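Local structure of CofB (5AX6) at residues A[419-424]-A[475-480]; A[406-411]-A[457-462]. The protein serves as a minor pilin of the type IVb pilus CFA/III of human enterotoxigenic Escherichia coli, forming a homotrimer that probably takes part in pilus assembly. All blocks are in the same frame, centred on the assembly; numbering follows the deposited sequence.

Contact 1: residues A[419-424]-A[475-480]; sequences YQADFS and PKFLSV
The backbone carbonyl of Tyr-419 receives the ammonium group of Lys-476, with NZ 2.6 Å from Tyr-419 O. Lys-476 stands in a type I beta turn, Pro-475 to Leu-478, which leads into strand 478-487, and the loop 419-424 lies along this turn. The tyrosine ring also meets Phe-477 in an offset arrangement with little overlap, the planes 30° apart; a broad aromatic suits a place also bordered by Tyr-472 and helix 359-362. At Ala-421 a small methyl is apt, because CB packs 3.6 Å from Phe-477 CB. The carbonyl of Ala-421 is buried without a hydrogen-bond partner; it lies in the plane of the Phe-477 ring at its edge, and the Lys-476 methylenes run past it with Lys-476 CE 3.0 Å from Ala-421 O. A proline neighbour, Pro-475, lays its CB over one face of the same ring, toward the rim. Beyond CG the lysine chain is extended, and chi4 (-171°) sets NZ past Ala-421 at Tyr-419; Ser-357 OG is another partner of NZ. Asp-422 crosses that chain at about a right angle and reaches NZ through a water, which accepts from Lys-476 NZ at 2.6 Å and donates to Asp-422 OD2 at 2.8 Å. The opposite charges are too far apart for a salt bridge but would probably still attract. At Phe-423 the backbone N donates to Lys-476 O over 2.8 Å, nearly straight at 165°. The Phe-423 ring brings CE2 to 3.2 Å from Phe-477 O, while Ser-479, whose OG is bonded to Tyr-351 OH, packs beside Phe-423 CB. Ser-424 closes an Asx turn: both its backbone N and its OG bond to Asp-422 OD1, the hydroxyl from above the carboxylate plane at 3.0 Å.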
ATOM      1  N   TYR A 419      60.165  -1.331  17.089  1.00 40.83           N
ATOM      2  CA  TYR A 419      58.943  -1.393  17.885  1.00 36.60           C
ATOM      3  C   TYR A 419      58.132  -2.602  17.428  1.00 33.19           C
ATOM      4  O   TYR A 419      57.715  -2.679  16.270  1.00 36.73           O
ATOM      5  CB  TYR A 419      58.139  -0.091  17.755  1.00 36.11           C
ATOM      6  CG  TYR A 419      58.876   1.126  18.289  1.00 33.82           C
ATOM      7  CD1 TYR A 419      58.712   1.544  19.608  1.00 34.01           C
ATOM      8  CD2 TYR A 419      59.749   1.842  17.481  1.00 39.02           C
ATOM      9  CE1 TYR A 419      59.388   2.645  20.097  1.00 28.35           C
ATOM     10  CE2 TYR A 419      60.435   2.938  17.964  1.00 35.72           C
ATOM     11  CZ  TYR A 419      60.252   3.335  19.272  1.00 39.91           C
ATOM     12  OH  TYR A 419      60.933   4.429  19.756  1.00 39.38           O
ATOM     13  N   GLN A 420      57.934  -3.557  18.330  1.00 29.64           N
ATOM     14  CA  GLN A 420      57.320  -4.831  17.958  1.00 33.52           C
ATOM     15  C   GLN A 420      55.791  -4.839  18.111  1.00 34.74           C
ATOM     16  O   GLN A 420      55.104  -5.562  17.396  1.00 31.34           O
ATOM     17  CB  GLN A 420      57.928  -5.974  18.777  1.00 42.61           C
ATOM     18  CG  GLN A 420      59.415  -6.220  18.508  1.00 45.21           C
ATOM     19  CD  GLN A 420      59.734  -6.380  17.025  1.00 54.47           C
ATOM     20  OE1 GLN A 420      58.913  -6.864  16.241  1.00 48.31           O
ATOM     21  NE2 GLN A 420      60.935  -5.966  16.635  1.00 55.83           N
ATOM     22  N   ALA A 421      55.257  -4.039  19.028  1.00 30.07           N
ATOM     23  CA  ALA A 421      53.804  -4.006  19.228  1.00 27.94           C
ATOM     24  C   ALA A 421      53.101  -3.493  17.970  1.00 23.27           C
ATOM     25  O   ALA A 421      53.546  -2.533  17.343  1.00 25.13           O
ATOM     26  CB  ALA A 421      53.454  -3.151  20.439  1.00 28.90           C
ATOM     27  N   ASP A 422      52.005  -4.145  17.591  1.00 26.81           N
ATOM     28  CA  ASP A 422      51.342  -3.846  16.330  1.00 24.97           C
ATOM     29  C   ASP A 422      49.863  -4.229  16.437  1.00 24.79           C
ATOM     30  O   ASP A 422      49.529  -5.401  16.619  1.00 20.72           O
ATOM     31  CB  ASP A 422      52.029  -4.603  15.180  1.00 28.09           C
ATOM     32  CG  ASP A 422      51.533  -4.184  13.808  1.00 38.03           C
ATOM     33  OD1 ASP A 422      50.386  -3.702  13.681  1.00 30.66           O
ATOM     34  OD2 ASP A 422      52.299  -4.352  12.833  1.00 36.39           O
ATOM     35  N   PHE A 423      48.976  -3.245  16.334  1.00 21.30           N
ATOM     36  CA  PHE A 423      47.551  -3.528  16.496  1.00 22.47           C
ATOM     37  C   PHE A 423      46.795  -3.386  15.177  1.00 22.03           C
ATOM     38  O   PHE A 423      45.578  -3.181  15.157  1.00 19.37           O
ATOM     39  CB  PHE A 423      46.951  -2.611  17.576  1.00 20.14           C
ATOM     40  CG  PHE A 423      47.545  -2.819  18.950  1.00 21.75           C
ATOM     41  CD1 PHE A 423      47.966  -4.081  19.357  1.00 22.03           C
ATOM     42  CD2 PHE A 423      47.671  -1.762  19.836  1.00 17.98           C
ATOM     43  CE1 PHE A 423      48.516  -4.280  20.613  1.00 22.27           C
ATOM     44  CE2 PHE A 423      48.216  -1.946  21.115  1.00 22.09           C
ATOM     45  CZ  PHE A 423      48.648  -3.206  21.502  1.00 24.76           C
ATOM     46  N   SER A 424      47.506  -3.530  14.065  1.00 18.31           N
ATOM     47  CA  SER A 424      46.881  -3.320  12.768  1.00 20.49           C
ATOM     48  C   SER A 424      45.794  -4.364  12.470  1.00 24.26           C
ATOM     49  O   SER A 424      44.878  -4.096  11.693  1.00 21.93           O
ATOM     50  CB  SER A 424      47.943  -3.317  11.656  1.00 27.36           C
ATOM     51  OG  SER A 424      48.557  -4.584  11.532  1.00 30.98           O
ATOM     52  N   PRO A 475      51.044   6.008  16.172  1.00 21.96           N
ATOM     53  CA  PRO A 475      51.741   4.726  16.333  1.00 21.60           C
ATOM     54  C   PRO A 475      50.901   3.478  16.007  1.00 26.47           C
ATOM     55  O   PRO A 475      49.702   3.444  16.289  1.00 21.20           O
ATOM     56  CB  PRO A 475      52.126   4.725  17.813  1.00 21.84           C
ATOM     57  CG  PRO A 475      51.140   5.607  18.473  1.00 22.93           C
ATOM     58  CD  PRO A 475      50.605   6.577  17.458  1.00 22.63           C
ATOM     59  N   LYS A 476      51.543   2.465  15.429  1.00 23.92           N
ATOM     60  CA  LYS A 476      50.870   1.207  15.098  1.00 25.86           C
ATOM     61  C   LYS A 476      50.432   0.450  16.344  1.00 22.15           C
ATOM     62  O   LYS A 476      49.664  -0.518  16.249  1.00 23.84           O
ATOM     63  CB  LYS A 476      51.782   0.303  14.264  1.00 24.04           C
ATOM     64  CG  LYS A 476      53.082  -0.043  14.990  1.00 26.95           C
ATOM     65  CD  LYS A 476      53.873  -1.108  14.259  1.00 30.35           C
ATOM     66  CE  LYS A 476      55.158  -1.432  15.024  1.00 34.15           C
ATOM     67  NZ  LYS A 476      56.074  -2.311  14.253  1.00 38.71           N
ATOM     68  N   PHE A 477      50.932   0.862  17.506  1.00 21.43           N
ATOM     69  CA  PHE A 477      50.514   0.220  18.749  1.00 21.23           C
ATOM     70  C   PHE A 477      49.465   1.053  19.490  1.00 23.05           C
ATOM     71  O   PHE A 477      49.353   1.010  20.723  1.00 18.98           O
ATOM     72  CB  PHE A 477      51.720  -0.086  19.656  1.00 21.06           C
ATOM     73  CG  PHE A 477      52.769   0.995  19.697  1.00 29.12           C
ATOM     74  CD1 PHE A 477      52.650   2.067  20.571  1.00 24.73           C
ATOM     75  CD2 PHE A 477      53.905   0.913  18.889  1.00 24.39           C
ATOM     76  CE1 PHE A 477      53.637   3.057  20.628  1.00 24.14           C
ATOM     77  CE2 PHE A 477      54.892   1.902  18.938  1.00 23.61           C
ATOM     78  CZ  PHE A 477      54.755   2.967  19.809  1.00 24.34           C
ATOM     79  N   LEU A 478      48.684   1.793  18.707  1.00 17.07           N
ATOM     80  CA  LEU A 478      47.462   2.445  19.170  1.00 17.97           C
ATOM     81  C   LEU A 478      46.413   2.158  18.116  1.00 18.00           C
ATOM     82  O   LEU A 478      46.627   2.439  16.934  1.00 18.37           O
ATOM     83  CB  LEU A 478      47.644   3.959  19.352  1.00 17.98           C
ATOM     84  CG  LEU A 478      46.370   4.749  19.663  1.00 22.00           C
ATOM     85  CD1 LEU A 478      45.775   4.296  20.990  1.00 18.09           C
ATOM     86  CD2 LEU A 478      46.612   6.278  19.681  1.00 19.81           C
ATOM     87  N   SER A 479      45.290   1.572  18.518  1.00 18.12           N
ATOM     88  CA  SER A 479      44.230   1.325  17.554  1.00 16.99           C
ATOM     89  C   SER A 479      42.918   1.865  18.081  1.00 17.19           C
ATOM     90  O   SER A 479      42.750   2.037  19.286  1.00 15.40           O
ATOM     91  CB  SER A 479      44.106  -0.166  17.235  1.00 14.50           C
ATOM     92  OG  SER A 479      43.699  -0.903  18.373  1.00 16.32           O
ATOM     93  N   VAL A 480      41.985   2.126  17.168  1.00 18.34           N
ATOM     94  CA  VAL A 480      40.731   2.742  17.548  1.00 18.56           C
ATOM     95  C   VAL A 480      39.570   2.084  16.832  1.00 16.89           C
ATOM     96  O   VAL A 480      39.737   1.548  15.734  1.00 17.74           O
ATOM     97  CB  VAL A 480      40.714   4.252  17.209  1.00 16.25           C
ATOM     98  CG1 VAL A 480      41.630   5.028  18.144  1.00 17.04           C
ATOM     99  CG2 VAL A 480      41.052   4.480  15.719  1.00 17.20           C
TER
HETATM  100  O   HOH W   1      55.017  -4.450  13.294  1.00 32.48           O

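Contact 2: residues A[406-411]-A[457-462]; sequences ASIVAD and ATMGVF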
ATOM      1  N   ALA A 406      40.794   1.205  21.242  1.00 16.20           N
ATOM      2  CA  ALA A 406      40.540  -0.231  21.167  1.00 16.39           C
ATOM      3  C   ALA A 406      41.696  -1.057  21.737  1.00 25.95           C
ATOM      4  O   ALA A 406      41.471  -2.115  22.319  1.00 31.14           O
ATOM      5  CB  ALA A 406      40.255  -0.642  19.726  1.00 18.28           C
ATOM      6  N   SER A 407      42.926  -0.587  21.550  1.00 18.54           N
ATOM      7  CA  SER A 407      44.115  -1.180  22.197  1.00 17.15           C
ATOM      8  C   SER A 407      45.190  -0.112  22.284  1.00 18.15           C
ATOM      9  O   SER A 407      45.266   0.742  21.413  1.00 18.17           O
ATOM     10  CB  SER A 407      44.649  -2.393  21.422  1.00 20.65           C
ATOM     11  OG  SER A 407      43.888  -3.555  21.698  1.00 19.73           O
ATOM     12  N   ILE A 408      46.020  -0.152  23.323  1.00 18.07           N
ATOM     13  CA  ILE A 408      47.047   0.865  23.490  1.00 17.32           C
ATOM     14  C   ILE A 408      48.125   0.349  24.425  1.00 20.42           C
ATOM     15  O   ILE A 408      47.828  -0.074  25.538  1.00 21.04           O
ATOM     16  CB  ILE A 408      46.460   2.200  24.044  1.00 23.72           C
ATOM     17  CG1 ILE A 408      47.562   3.248  24.221  1.00 19.70           C
ATOM     18  CG2 ILE A 408      45.724   1.977  25.372  1.00 19.49           C
ATOM     19  CD1 ILE A 408      47.041   4.610  24.728  1.00 23.64           C
ATOM     20  N   VAL A 409      49.374   0.341  23.964  1.00 20.85           N
ATOM     21  CA  VAL A 409      50.480  -0.029  24.843  1.00 19.05           C
ATOM     22  C   VAL A 409      51.653   0.935  24.695  1.00 19.63           C
ATOM     23  O   VAL A 409      51.873   1.533  23.631  1.00 23.40           O
ATOM     24  CB  VAL A 409      50.980  -1.486  24.596  1.00 17.25           C
ATOM     25  CG1 VAL A 409      49.901  -2.499  24.982  1.00 22.69           C
ATOM     26  CG2 VAL A 409      51.416  -1.668  23.142  1.00 25.49           C
ATOM     27  N   ALA A 410      52.379   1.098  25.795  1.00 24.76           N
ATOM     28  CA  ALA A 410      53.536   1.975  25.846  1.00 26.54           C
ATOM     29  C   ALA A 410      54.771   1.256  25.312  1.00 27.74           C
ATOM     30  O   ALA A 410      55.694   0.943  26.062  1.00 28.10           O
ATOM     31  CB  ALA A 410      53.765   2.454  27.272  1.00 22.39           C
ATOM     32  N   ASP A 411      54.773   0.972  24.015  1.00 28.26           N
ATOM     33  CA  ASP A 411      55.887   0.247  23.419  1.00 29.69           C
ATOM     34  C   ASP A 411      57.171   1.094  23.453  1.00 30.89           C
ATOM     35  O   ASP A 411      57.117   2.320  23.439  1.00 25.31           O
ATOM     36  CB  ASP A 411      55.547  -0.161  21.985  1.00 25.00           C
ATOM     37  CG  ASP A 411      56.391  -1.335  21.488  1.00 34.42           C
ATOM     38  OD1 ASP A 411      57.058  -1.997  22.313  1.00 33.27           O
ATOM     39  OD2 ASP A 411      56.365  -1.605  20.269  1.00 33.14           O
ATOM     40  N   ALA A 457      47.062  11.109  16.283  1.00 18.20           N
ATOM     41  CA  ALA A 457      47.226  10.851  17.704  1.00 21.14           C
ATOM     42  C   ALA A 457      48.656  11.062  18.157  1.00 20.93           C
ATOM     43  O   ALA A 457      49.600  10.730  17.432  1.00 22.33           O
ATOM     44  CB  ALA A 457      46.786   9.417  18.031  1.00 20.58           C
ATOM     45  N   THR A 458      48.820  11.596  19.361  1.00 19.53           N
ATOM     46  CA  THR A 458      50.122  11.528  20.020  1.00 20.70           C
ATOM     47  C   THR A 458      49.992  10.646  21.252  1.00 27.51           C
ATOM     48  O   THR A 458      48.927  10.592  21.867  1.00 26.23           O
ATOM     49  CB  THR A 458      50.655  12.922  20.428  1.00 23.54           C
ATOM     50  OG1 THR A 458      49.716  13.550  21.308  1.00 25.91           O
ATOM     51  CG2 THR A 458      50.843  13.794  19.198  1.00 25.72           C
ATOM     52  N   MET A 459      51.074   9.955  21.598  1.00 22.79           N
ATOM     53  CA  MET A 459      51.131   9.146  22.808  1.00 24.06           C
ATOM     54  C   MET A 459      52.374   9.514  23.602  1.00 25.69           C
ATOM     55  O   MET A 459      53.451   9.640  23.031  1.00 27.96           O
ATOM     56  CB  MET A 459      51.164   7.647  22.474  1.00 24.83           C
ATOM     57  CG  MET A 459      51.246   6.729  23.708  1.00 29.77           C
ATOM     58  SD  MET A 459      51.537   4.987  23.293  1.00 31.60           S
ATOM     59  CE  MET A 459      50.437   4.851  21.892  1.00 21.96           C
ATOM     60  N   GLY A 460      52.220   9.672  24.911  1.00 21.98           N
ATOM     61  CA  GLY A 460      53.349   9.879  25.800  1.00 28.54           C
ATOM     62  C   GLY A 460      53.750   8.579  26.463  1.00 25.35           C
ATOM     63  O   GLY A 460      52.907   7.859  26.997  1.00 23.68           O
ATOM     64  N   VAL A 461      55.047   8.274  26.425  1.00 26.53           N
ATOM     65  CA  VAL A 461      55.574   7.046  27.006  1.00 24.62           C
ATOM     66  C   VAL A 461      56.884   7.324  27.746  1.00 30.27           C
ATOM     67  O   VAL A 461      57.742   8.043  27.241  1.00 27.37           O
ATOM     68  CB  VAL A 461      55.806   5.971  25.916  1.00 23.88           C
ATOM     69  CG1 VAL A 461      56.616   4.791  26.464  1.00 23.21           C
ATOM     70  CG2 VAL A 461      54.458   5.491  25.333  1.00 23.11           C
ATOM     71  N   PHE A 462      57.019   6.777  28.947  1.00 25.22           N
ATOM     72  CA  PHE A 462      58.292   6.830  29.656  1.00 29.87           C
ATOM     73  C   PHE A 462      58.988   5.485  29.575  1.00 28.87           C
ATOM     74  O   PHE A 462      58.405   4.464  29.917  1.00 28.84           O
ATOM     75  CB  PHE A 462      58.105   7.226  31.121  1.00 24.87           C
ATOM     76  CG  PHE A 462      59.398   7.238  31.906  1.00 30.68           C
ATOM     77  CD1 PHE A 462      60.317   8.258  31.727  1.00 35.29           C
ATOM     78  CD2 PHE A 462      59.696   6.219  32.797  1.00 31.89           C
ATOM     79  CE1 PHE A 462      61.512   8.268  32.438  1.00 38.69           C
ATOM     80  CE2 PHE A 462      60.885   6.224  33.514  1.00 34.99           C
ATOM     81  CZ  PHE A 462      61.793   7.248  33.331  1.00 38.16           C
TER
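Asp-411, whose carbonyl O touches Val-461 CG1 at 3.9 Å, is gripped at several polar atoms: its O accepts from Tyr-472 OH, and its carboxylate takes Ala-421 N at OD2 and Gln-435 N at OD1. Here two antiparallel sheets pack against each other as in a beta sandwich, strand 398-409 contributing one layer and strand 452-463 the other, and in this contact they meet mainly through Met-459 and Val-461. Met-459 is well suited to bridge them, being long, apolar and flexible. The bend at chi3 (-42°) turns its terminal methyl so that CE lies 4.0 Å from Ile-408 CG1, while its sulfur SD packs 3.5 Å from Val-409 O. CG1 of Ile-408 stands anti to the backbone N (chi1 180°), on the branch that meets Met-459, and the two side chains slide past each other in opposite directions; an apolar branched residue suits this buried interior. Farther along, the strand gives way to an inverse gamma turn centred on Ala-410, closed by a weak bond from Asp-411 N to Val-409 O. The small Ala-410 lets Val-461 come close: both valine methyls meet its CB from the same side, Val-461 CG2 at 3.7 Å. An alanine in place of Val-461 would probably open a gap beside Ala-410 and lose the apolar cover that CG1 gives to the Asp-411 carbonyl. Ile-408 and Val-409 pair with an antiparallel strand of a second subunit, so the sheet runs on across that interface. Just before Ile-408, Ala-406 and Ser-407 form a classic beta bulge opposite Ser-479, and Ser-407 OG bonds both Ile-444 N of that second subunit and, at 2.9 Å, Ala-406 O.

Overall arrangement
Contact 1 and contact 2 lie about 9 Å apart, centre to centre, at one end of the elongated chain and both within the CofB C-terminal domain. Along the sequence their segments alternate: 406-411, 419-424, 457-462, then 475-480. Strands 398-409 and 478-487 are neighbours in one antiparallel sheet, and Ser-479 O lies 2.9 Å from Ala-406 N, a probable hydrogen bond. The contacts also touch where Phe-477 CD1 packs 3.2 Å from Val-409 O. Contact 1 thus fastens a loop to this sheet, while contact 2 joins the sheet to strand 452-463 of a second one, close to where neighbouring subunits meet in the trimer.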